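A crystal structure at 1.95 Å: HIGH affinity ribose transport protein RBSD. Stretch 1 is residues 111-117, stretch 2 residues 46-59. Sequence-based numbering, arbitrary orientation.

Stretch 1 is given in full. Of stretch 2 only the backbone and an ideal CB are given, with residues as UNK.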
ATOM      1  N   VAL A 111       9.500  12.488  15.976  1.00 23.66           N
ATOM      2  CA  VAL A 111       9.292  13.682  16.772  1.00 22.06           C
ATOM      3  C   VAL A 111       8.258  13.278  17.802  1.00 22.67           C
ATOM      4  O   VAL A 111       7.203  12.747  17.459  1.00 21.17           O
ATOM      5  CB  VAL A 111       8.748  14.860  15.929  1.00 23.94           C
ATOM      6  CG1 VAL A 111       8.419  16.045  16.839  1.00 22.80           C
ATOM      7  CG2 VAL A 111       9.780  15.275  14.890  1.00 22.66           C
ATOM      8  N   ILE A 112       8.580  13.499  19.073  1.00 21.87           N
ATOM      9  CA  ILE A 112       7.666  13.169  20.151  1.00 21.93           C
ATOM     10  C   ILE A 112       7.047  14.476  20.629  1.00 23.59           C
ATOM     11  O   ILE A 112       7.732  15.353  21.156  1.00 24.35           O
ATOM     12  CB  ILE A 112       8.413  12.465  21.296  1.00 22.85           C
ATOM     13  CG1 ILE A 112       9.172  11.260  20.731  1.00 25.92           C
ATOM     14  CG2 ILE A 112       7.434  12.009  22.348  1.00 21.67           C
ATOM     15  CD1 ILE A 112      10.217  10.686  21.653  1.00 32.51           C
ATOM     16  N   ARG A 113       5.743  14.609  20.421  1.00 24.16           N
ATOM     17  CA  ARG A 113       5.038  15.818  20.803  1.00 24.87           C
ATOM     18  C   ARG A 113       4.504  15.720  22.227  1.00 24.85           C
ATOM     19  O   ARG A 113       3.751  14.807  22.551  1.00 23.67           O
ATOM     20  CB  ARG A 113       3.880  16.072  19.828  1.00 23.80           C
ATOM     21  CG  ARG A 113       3.144  17.382  20.055  1.00 22.99           C
ATOM     22  CD  ARG A 113       2.091  17.603  18.973  1.00 23.22           C
ATOM     23  NE  ARG A 113       1.441  18.903  19.088  1.00 20.17           N
ATOM     24  CZ  ARG A 113       0.145  19.078  19.330  1.00 19.36           C
ATOM     25  NH1 ARG A 113      -0.661  18.035  19.488  1.00 22.33           N
ATOM     26  NH2 ARG A 113      -0.352  20.303  19.410  1.00 20.93           N
ATOM     27  N   THR A 114       4.905  16.667  23.072  1.00 25.03           N
ATOM     28  CA  THR A 114       4.450  16.695  24.457  1.00 25.75           C
ATOM     29  C   THR A 114       3.372  17.774  24.572  1.00 28.16           C
ATOM     30  O   THR A 114       3.051  18.446  23.588  1.00 26.63           O
ATOM     31  CB  THR A 114       5.598  17.046  25.416  1.00 25.09           C
ATOM     32  OG1 THR A 114       6.013  18.396  25.185  1.00 24.09           O
ATOM     33  CG2 THR A 114       6.785  16.120  25.192  1.00 25.41           C
ATOM     34  N   GLY A 115       2.816  17.942  25.767  1.00 28.72           N
ATOM     35  CA  GLY A 115       1.788  18.949  25.953  1.00 28.85           C
ATOM     36  C   GLY A 115       2.371  20.262  26.440  1.00 30.80           C
ATOM     37  O   GLY A 115       1.637  21.144  26.882  1.00 30.81           O
ATOM     38  N   GLU A 116       3.691  20.390  26.345  1.00 30.50           N
ATOM     39  CA  GLU A 116       4.399  21.582  26.792  1.00 31.71           C
ATOM     40  C   GLU A 116       3.992  22.849  26.049  1.00 33.16           C
ATOM     41  O   GLU A 116       4.146  22.944  24.828  1.00 32.63           O
ATOM     42  CB  GLU A 116       5.905  21.379  26.642  1.00 32.23           C
ATOM     43  CG  GLU A 116       6.753  22.455  27.305  1.00 34.58           C
ATOM     44  CD  GLU A 116       6.603  22.451  28.817  1.00 37.14           C
ATOM     45  OE1 GLU A 116       6.787  21.376  29.426  1.00 35.40           O
ATOM     46  OE2 GLU A 116       6.305  23.519  29.397  1.00 39.64           O
ATOM     47  N   PHE A 117       3.482  23.824  26.800  1.00 32.98           N
ATOM     48  CA  PHE A 117       3.059  25.101  26.237  1.00 33.17           C
ATOM     49  C   PHE A 117       4.003  26.254  26.573  1.00 33.74           C
ATOM     50  O   PHE A 117       3.549  27.360  26.870  1.00 34.03           O
ATOM     51  CB  PHE A 117       1.645  25.455  26.715  1.00 33.18           C
ATOM     52  CG  PHE A 117       0.556  25.089  25.741  1.00 34.24           C
ATOM     53  CD1 PHE A 117       0.483  23.809  25.200  1.00 34.02           C
ATOM     54  CD2 PHE A 117      -0.415  26.022  25.386  1.00 34.51           C
ATOM     55  CE1 PHE A 117      -0.545  23.461  24.318  1.00 35.72           C
ATOM     56  CE2 PHE A 117      -1.447  25.685  24.506  1.00 35.86           C
ATOM     57  CZ  PHE A 117      -1.512  24.400  23.971  1.00 34.21           C
ATOM     58  N   UNK A  46      -2.916  20.884  27.724  1.00 30.91           N
ATOM     59  CA  UNK A  46      -1.789  21.796  27.934  1.00 31.29           C
ATOM     60  C   UNK A  46      -1.034  21.475  29.226  1.00 32.59           C
ATOM     61  O   UNK A  46      -1.625  21.430  30.301  1.00 34.15           O
ATOM     62  CB  UNK A  46      -2.283  23.244  27.967  1.00 31.29           C
ATOM     63  N   UNK A  47       0.265  21.233  29.104  1.00 33.49           N
ATOM     64  CA  UNK A  47       1.074  20.917  30.265  1.00 35.56           C
ATOM     65  C   UNK A  47       1.159  19.443  30.628  1.00 36.63           C
ATOM     66  O   UNK A  47       1.850  19.083  31.580  1.00 37.14           O
ATOM     67  CB  UNK A  47       0.529  21.688  31.469  1.00 35.56           C
ATOM     68  N   UNK A  48       0.471  18.583  29.883  1.00 35.15           N
ATOM     69  CA  UNK A  48       0.493  17.148  30.173  1.00 34.77           C
ATOM     70  C   UNK A  48       0.589  16.306  28.896  1.00 34.81           C
ATOM     71  O   UNK A  48      -0.336  16.291  28.084  1.00 33.07           O
ATOM     72  CB  UNK A  48      -0.759  16.755  30.960  1.00 34.77           C
ATOM     73  N   UNK A  49       1.712  15.588  28.706  1.00 33.85           N
ATOM     74  CA  UNK A  49       2.875  15.523  29.597  1.00 33.63           C
ATOM     75  C   UNK A  49       3.755  16.746  29.440  1.00 34.56           C
ATOM     76  O   UNK A  49       3.707  17.432  28.417  1.00 34.09           O
ATOM     77  CB  UNK A  49       3.691  14.258  29.325  1.00 33.63           C
ATOM     78  N   UNK A  50       4.578  17.001  30.450  1.00 33.81           N
ATOM     79  CA  UNK A  50       5.486  18.136  30.427  1.00 33.03           C
ATOM     80  C   UNK A  50       6.795  17.759  29.745  1.00 32.36           C
ATOM     81  O   UNK A  50       7.176  16.590  29.710  1.00 32.11           O
ATOM     82  CB  UNK A  50       5.750  18.641  31.847  1.00 33.03           C
ATOM     83  N   UNK A  51       7.471  18.761  29.197  1.00 32.12           N
ATOM     84  CA  UNK A  51       8.744  18.563  28.525  1.00 34.14           C
ATOM     85  C   UNK A  51       9.733  17.854  29.447  1.00 36.24           C
ATOM     86  O   UNK A  51      10.420  16.911  29.043  1.00 36.03           O
ATOM     87  CB  UNK A  51       9.315  19.903  28.057  1.00 34.14           C
ATOM     88  N   UNK A  52       9.804  18.318  30.691  1.00 36.81           N
ATOM     89  CA  UNK A  52      10.724  17.737  31.657  1.00 37.68           C
ATOM     90  C   UNK A  52      10.436  16.270  31.915  1.00 35.05           C
ATOM     91  O   UNK A  52      11.345  15.449  31.895  1.00 37.25           O
ATOM     92  CB  UNK A  52      10.663  18.514  32.973  1.00 37.68           C
ATOM     93  N   UNK A  53       9.174  15.936  32.159  1.00 34.73           N
ATOM     94  CA  UNK A  53       8.820  14.551  32.422  1.00 34.47           C
ATOM     95  C   UNK A  53       9.160  13.638  31.260  1.00 33.40           C
ATOM     96  O   UNK A  53       9.690  12.544  31.459  1.00 31.95           O
ATOM     97  CB  UNK A  53       7.328  14.443  32.743  1.00 34.47           C
ATOM     98  N   UNK A  54       8.870  14.086  30.045  1.00 30.35           N
ATOM     99  CA  UNK A  54       9.159  13.272  28.875  1.00 28.59           C
ATOM    100  C   UNK A  54      10.663  13.090  28.684  1.00 27.85           C
ATOM    101  O   UNK A  54      11.137  11.982  28.448  1.00 27.97           O
ATOM    102  CB  UNK A  54       8.541  13.904  27.626  1.00 28.59           C
ATOM    103  N   UNK A  55      11.415  14.178  28.794  1.00 28.68           N
ATOM    104  CA  UNK A  55      12.860  14.119  28.636  1.00 29.92           C
ATOM    105  C   UNK A  55      13.500  13.202  29.688  1.00 31.77           C
ATOM    106  O   UNK A  55      14.467  12.489  29.401  1.00 32.14           O
ATOM    107  CB  UNK A  55      13.455  15.526  28.728  1.00 29.92           C
ATOM    108  N   UNK A  56      12.956  13.213  30.903  1.00 30.97           N
ATOM    109  CA  UNK A  56      13.493  12.384  31.978  1.00 31.24           C
ATOM    110  C   UNK A  56      13.350  10.895  31.667  1.00 31.32           C
ATOM    111  O   UNK A  56      14.287  10.119  31.869  1.00 29.68           O
ATOM    112  CB  UNK A  56      12.790  12.712  33.297  1.00 31.24           C
ATOM    113  N   UNK A  57      12.177  10.497  31.181  1.00 30.38           N
ATOM    114  CA  UNK A  57      11.941   9.100  30.842  1.00 30.27           C
ATOM    115  C   UNK A  57      12.862   8.654  29.711  1.00 31.00           C
ATOM    116  O   UNK A  57      13.472   7.584  29.779  1.00 31.18           O
ATOM    117  CB  UNK A  57      10.478   8.885  30.450  1.00 30.27           C
ATOM    118  N   UNK A  58      12.969   9.475  28.669  1.00 30.15           N
ATOM    119  CA  UNK A  58      13.827   9.132  27.539  1.00 31.23           C
ATOM    120  C   UNK A  58      15.286   8.997  27.966  1.00 31.99           C
ATOM    121  O   UNK A  58      16.005   8.117  27.490  1.00 31.35           O
ATOM    122  CB  UNK A  58      13.699  10.188  26.439  1.00 31.23           C
ATOM    123  N   UNK A  59      15.714   9.871  28.871  1.00 32.53           N
ATOM    124  CA  UNK A  59      17.083   9.862  29.361  1.00 33.38           C
ATOM    125  C   UNK A  59      17.471   8.521  29.984  1.00 32.75           C
ATOM    126  O   UNK A  59      18.590   8.048  29.803  1.00 33.61           O
ATOM    127  CB  UNK A  59      17.274  10.983  30.384  1.00 33.38           C
TER

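At position 46 the CA-to-CB bond runs sideways past stretch 1, yet the ideal CB lies 4.0 Å from Phe117 CD1, over a ring. A compact aliphatic group would suit that surface, and phi of -53° admits proline. The residue is Pro46: its CB sits 4.0 Å from the centroid of the Phe117 ring, nearly on the ring normal, a CH-pi contact, with Pro46 CG 4.0 Å from Phe117 CZ.

Position 47 has phi 89° and psi -2°, where a CB would be jammed against the preceding carbonyl, so the backbone itself calls for glycine. It is Gly47, whose N donates to Gly115 O at 2.6 Å, almost straight.

At 48 the CB points away and meets nothing of stretch 1, so many side chains would do; it is Leu48. The constraint here falls on the other partner, since a CB on Gly115 would come 2.7 Å from Leu48 O.

The peptide bond before position 49 is cis, which strongly favours proline. Pro49 needs no amide hydrogen and offers its carbonyl instead: Gly115 N donates to Pro49 O at 2.8 Å.

Position 50 precedes the helix, and its CB points away overall but lies 3.8 Å from Glu116 OE1. Alanine, serine or threonine would be tolerated, an acidic residue being discouraged by the neighbouring carboxylate. Ala50 brings only a methyl.

At 51 the first helical turn has a free amide, and stretch 1 supplies the acceptor: the amide N of 51 donates to Glu116 OE1 at 2.7 Å. The ideal CB of 51 is tight against Glu116 OE1, at 3.2 Å, but the sideways bond lets a large side chain leave. Phe51, with chi1 t, leads its ring away from stretch 1.

Position 52 points sideways with nothing of stretch 1 within 5.5 Å of its ideal CB, so stretch 1 sets little limit and many side chains, polar ones included, would do. Toward stretch 1, Gln52 contributes through its backbone: a water accepts from Gln52 N at 3.2 Å and donates to Glu116 OE1 at 2.6 Å.

Position 54 points toward stretch 1, its ideal CB 3.7 Å from Thr114 CG2, so alanine, serine, threonine or valine are candidates. Thr54 places OG1 3.4 Å from Thr114 CG2 and turns that hydroxyl back to Ala50 O, 3.1 Å from Thr54 OG1.

Position 58 points toward stretch 1 from farther off, and a long aliphatic chain could reach Ile112: Leu58 CD2 lies 4.3 Å from Ile112 CD1. Positions 53, 55, 56, 57 and 59 meet nothing of stretch 1, which sets no preference there; they are Asp53, Ala55, Ala56, Val57 and Ala59.

Stretch 2 46-59: PGLPAFQDTAAVLA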
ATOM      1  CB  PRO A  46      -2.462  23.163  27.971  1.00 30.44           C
ATOM      2  CG  PRO A  46      -3.609  22.982  27.019  1.00 31.77           C
ATOM      3  CD  PRO A  46      -4.149  21.628  27.415  1.00 30.07           C
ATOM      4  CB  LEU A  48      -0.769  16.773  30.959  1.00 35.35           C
ATOM      5  CG  LEU A  48      -1.042  15.315  31.347  1.00 39.04           C
ATOM      6  CD1 LEU A  48       0.153  14.722  32.077  1.00 39.50           C
ATOM      7  CD2 LEU A  48      -2.284  15.258  32.224  1.00 37.44           C
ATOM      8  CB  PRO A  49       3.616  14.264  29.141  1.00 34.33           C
ATOM      9  CG  PRO A  49       2.700  13.604  28.127  1.00 35.76           C
ATOM     10  CD  PRO A  49       1.920  14.727  27.535  1.00 33.55           C
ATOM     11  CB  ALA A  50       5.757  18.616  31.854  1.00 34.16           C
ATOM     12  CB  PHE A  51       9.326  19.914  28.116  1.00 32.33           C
ATOM     13  CG  PHE A  51      10.708  19.832  27.543  1.00 34.15           C
ATOM     14  CD1 PHE A  51      10.913  19.376  26.244  1.00 33.68           C
ATOM     15  CD2 PHE A  51      11.810  20.216  28.301  1.00 34.19           C
ATOM     16  CE1 PHE A  51      12.197  19.306  25.704  1.00 33.91           C
ATOM     17  CE2 PHE A  51      13.098  20.150  27.775  1.00 34.95           C
ATOM     18  CZ  PHE A  51      13.295  19.694  26.472  1.00 36.58           C
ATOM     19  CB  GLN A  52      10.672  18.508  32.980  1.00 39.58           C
ATOM     20  CG  GLN A  52      10.892  19.999  32.823  1.00 44.38           C
ATOM     21  CD  GLN A  52      11.208  20.682  34.135  1.00 45.86           C
ATOM     22  OE1 GLN A  52      10.766  20.247  35.199  1.00 47.03           O
ATOM     23  NE2 GLN A  52      11.966  21.772  34.064  1.00 47.06           N
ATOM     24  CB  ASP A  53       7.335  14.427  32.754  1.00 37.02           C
ATOM     25  CG  ASP A  53       6.987  15.076  34.076  1.00 40.95           C
ATOM     26  OD1 ASP A  53       7.839  15.046  34.990  1.00 44.48           O
ATOM     27  OD2 ASP A  53       5.865  15.604  34.209  1.00 42.40           O
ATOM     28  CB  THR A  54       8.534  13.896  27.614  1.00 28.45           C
ATOM     29  OG1 THR A  54       7.127  14.069  27.829  1.00 28.39           O
ATOM     30  CG2 THR A  54       8.736  12.987  26.407  1.00 27.74           C
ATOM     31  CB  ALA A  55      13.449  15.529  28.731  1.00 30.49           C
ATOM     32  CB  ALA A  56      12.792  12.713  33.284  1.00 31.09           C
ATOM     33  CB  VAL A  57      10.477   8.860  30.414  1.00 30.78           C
ATOM     34  CG1 VAL A  57      10.304   7.423  29.936  1.00 30.50           C
ATOM     35  CG2 VAL A  57       9.544   9.128  31.583  1.00 30.62           C
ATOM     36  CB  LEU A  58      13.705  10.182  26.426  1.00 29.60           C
ATOM     37  CG  LEU A  58      12.719   9.890  25.280  1.00 29.45           C
ATOM     38  CD1 LEU A  58      13.011   8.514  24.698  1.00 29.42           C
ATOM     39  CD2 LEU A  58      11.295   9.936  25.770  1.00 28.23           C
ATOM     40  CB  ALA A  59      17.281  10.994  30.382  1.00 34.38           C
TER
HETATM   41  O   HOH W   1       8.452  21.141  31.462  1.00 26.35           O
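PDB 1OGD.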